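Local coordinates for pyruvate kinase (Pyrobaculum aerophilum, PDB 3QTG), which catalyses the last step of glycolysis, the interconversion of phosphoenolpyruvate and ADP with pyruvate and ATP, using a divalent metal cation, at residues Ala13-Lys18 / Ile341-Glu346. Numbering follows the deposited sequence.
Sequences ARNLTK and ILMNVE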
loop_
_atom_site.group_PDB
_atom_site.type_symbol
_atom_site.label_atom_id
_atom_site.label_comp_id
_atom_site.label_asym_id
_atom_site.label_seq_id
_atom_site.Cartn_x
_atom_site.Cartn_y
_atom_site.Cartn_z
ATOM N N ALA A 13 22.567 -7.014 22.914
ATOM C CA ALA A 13 22.957 -7.976 23.969
ATOM C C ALA A 13 22.745 -9.461 23.641
ATOM O O ALA A 13 23.582 -10.306 24.011
ATOM C CB ALA A 13 22.288 -7.621 25.304
ATOM N N ARG A 14 21.634 -9.780 22.970
ATOM C CA ARG A 14 21.348 -11.154 22.535
ATOM C C ARG A 14 21.115 -11.223 21.028
ATOM O O ARG A 14 20.363 -10.431 20.467
ATOM C CB ARG A 14 20.158 -11.752 23.296
ATOM C CG ARG A 14 19.949 -13.259 23.061
ATOM C CD ARG A 14 21.213 -14.073 23.369
ATOM N NE ARG A 14 21.456 -14.202 24.812
ATOM C CZ ARG A 14 21.359 -15.343 25.498
ATOM N NH1 ARG A 14 21.032 -16.479 24.879
ATOM N NH2 ARG A 14 21.589 -15.345 26.809
ATOM N N ASN A 15 21.775 -12.181 20.386
ATOM C CA ASN A 15 21.748 -12.268 18.935
ATOM C C ASN A 15 20.477 -12.897 18.365
ATOM O O ASN A 15 19.885 -13.820 18.940
ATOM C CB ASN A 15 23.039 -12.910 18.369
ATOM C CG ASN A 15 24.213 -11.922 18.304
ATOM O OD1 ASN A 15 25.372 -12.289 18.538
ATOM N ND2 ASN A 15 23.915 -10.662 17.992
ATOM N N LEU A 16 20.054 -12.348 17.234
ATOM C CA LEU A 16 18.933 -12.883 16.488
ATOM C C LEU A 16 19.497 -13.846 15.474
ATOM O O LEU A 16 18.977 -14.942 15.322
ATOM C CB LEU A 16 18.138 -11.755 15.849
ATOM C CG LEU A 16 17.612 -10.654 16.793
ATOM C CD1 LEU A 16 16.737 -9.687 16.013
ATOM C CD2 LEU A 16 16.824 -11.248 17.956
ATOM N N THR A 17 20.590 -13.441 14.821
ATOM C CA THR A 17 21.375 -14.334 13.965
ATOM C C THR A 17 22.138 -15.322 14.844
ATOM O O THR A 17 22.827 -14.933 15.777
ATOM C CB THR A 17 22.378 -13.570 13.105
ATOM O OG1 THR A 17 21.713 -12.470 12.475
ATOM C CG2 THR A 17 22.967 -14.488 12.038
ATOM N N LYS A 18 21.990 -16.603 14.534
ATOM C CA LYS A 18 22.638 -17.654 15.300
ATOM C C LYS A 18 24.037 -17.996 14.770
ATOM O O LYS A 18 24.333 -17.838 13.589
ATOM C CB LYS A 18 21.728 -18.894 15.387
ATOM C CG LYS A 18 20.343 -18.597 15.996
ATOM C CD LYS A 18 20.476 -17.901 17.350
ATOM C CE LYS A 18 19.144 -17.678 18.004
ATOM N NZ LYS A 18 18.456 -18.983 18.134
ATOM N N ILE A 341 30.459 -8.713 15.584
ATOM C CA ILE A 341 29.883 -8.138 14.346
ATOM C C ILE A 341 28.362 -8.210 14.337
ATOM O O ILE A 341 27.699 -7.264 13.926
ATOM C CB ILE A 341 30.426 -8.813 13.050
ATOM C CG1 ILE A 341 31.935 -8.553 12.892
ATOM C CG2 ILE A 341 29.625 -8.317 11.789
ATOM C CD1 ILE A 341 32.656 -9.515 11.947
ATOM N N LEU A 342 27.822 -9.340 14.785
ATOM C CA LEU A 342 26.379 -9.568 14.794
ATOM C C LEU A 342 25.647 -8.601 15.723
ATOM O O LEU A 342 24.534 -8.144 15.417
ATOM C CB LEU A 342 26.049 -11.033 15.140
ATOM C CG LEU A 342 26.506 -12.068 14.098
ATOM C CD1 LEU A 342 26.120 -13.504 14.476
ATOM C CD2 LEU A 342 26.003 -11.718 12.718
ATOM N N MET A 343 26.283 -8.277 16.848
ATOM C CA MET A 343 25.720 -7.329 17.800
ATOM C C MET A 343 25.548 -5.942 17.193
ATOM O O MET A 343 24.790 -5.129 17.703
ATOM C CB MET A 343 26.559 -7.278 19.084
ATOM C CG MET A 343 26.461 -8.574 19.880
ATOM S SD MET A 343 27.347 -8.561 21.450
ATOM C CE MET A 343 26.877 -10.183 22.094
ATOM N N ASN A 344 26.232 -5.691 16.085
ATOM C CA ASN A 344 26.125 -4.410 15.389
ATOM C C ASN A 344 25.091 -4.388 14.271
ATOM O O ASN A 344 24.756 -3.312 13.777
ATOM C CB ASN A 344 27.483 -4.006 14.810
ATOM C CG ASN A 344 28.468 -3.618 15.878
ATOM O OD1 ASN A 344 28.467 -2.476 16.360
ATOM N ND2 ASN A 344 29.311 -4.579 16.282
ATOM N N VAL A 345 24.607 -5.560 13.864
ATOM C CA VAL A 345 23.758 -5.674 12.670
ATOM C C VAL A 345 22.427 -4.903 12.778
ATOM O O VAL A 345 21.741 -4.971 13.783
ATOM C CB VAL A 345 23.531 -7.161 12.240
ATOM C CG1 VAL A 345 22.559 -7.259 11.080
ATOM C CG2 VAL A 345 24.854 -7.797 11.827
ATOM N N GLU A 346 22.086 -4.141 11.745
ATOM C CA GLU A 346 20.705 -3.706 11.603
ATOM C C GLU A 346 20.141 -4.415 10.388
ATOM O O GLU A 346 20.784 -4.500 9.343
ATOM C CB GLU A 346 20.556 -2.176 11.554
ATOM C CG GLU A 346 20.938 -1.507 10.249
ATOM C CD GLU A 346 20.665 0.010 10.238
ATOM O OE1 GLU A 346 20.928 0.681 11.272
ATOM O OE2 GLU A 346 20.182 0.528 9.192
#
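The side chain of N15 crosses those of L342 and M343 at about a right angle, its carboxamide set against the peptide that links them. N15 ND2 lies 3.5 Å from L342 C, close to M343 N as well. On the other branch, N15 OD1 rests 3.7 Å from L342 CB. N15 ND2 also approaches M343 CG at 3.8 Å; this is van der Waals packing of a polar group. An alanine in place of N15 would probably open a gap beside L342 CB and M343 CG, leaving the methionine freer to move. From CG outward M343 is extended, and its CE comes within 3.8 Å of A13 O. The contact joins the loop leading into strand 18-22, the first strand of the TIM barrel, to the C-terminal end of helix 331-343, which follows the eighth strand, 318-321. Deeper in, L342 meets T17, again at about a right angle. L342 CG lies beside its own backbone N (chi1 -66°); of the branch methyls, CD1 lies 4.0 Å from T17 CB and CD2 4.2 Å from T17 CG2. L319 of the eighth strand touches both residues, and T17 OG1 is hydrogen-bonded to the hydroxyl of Y347.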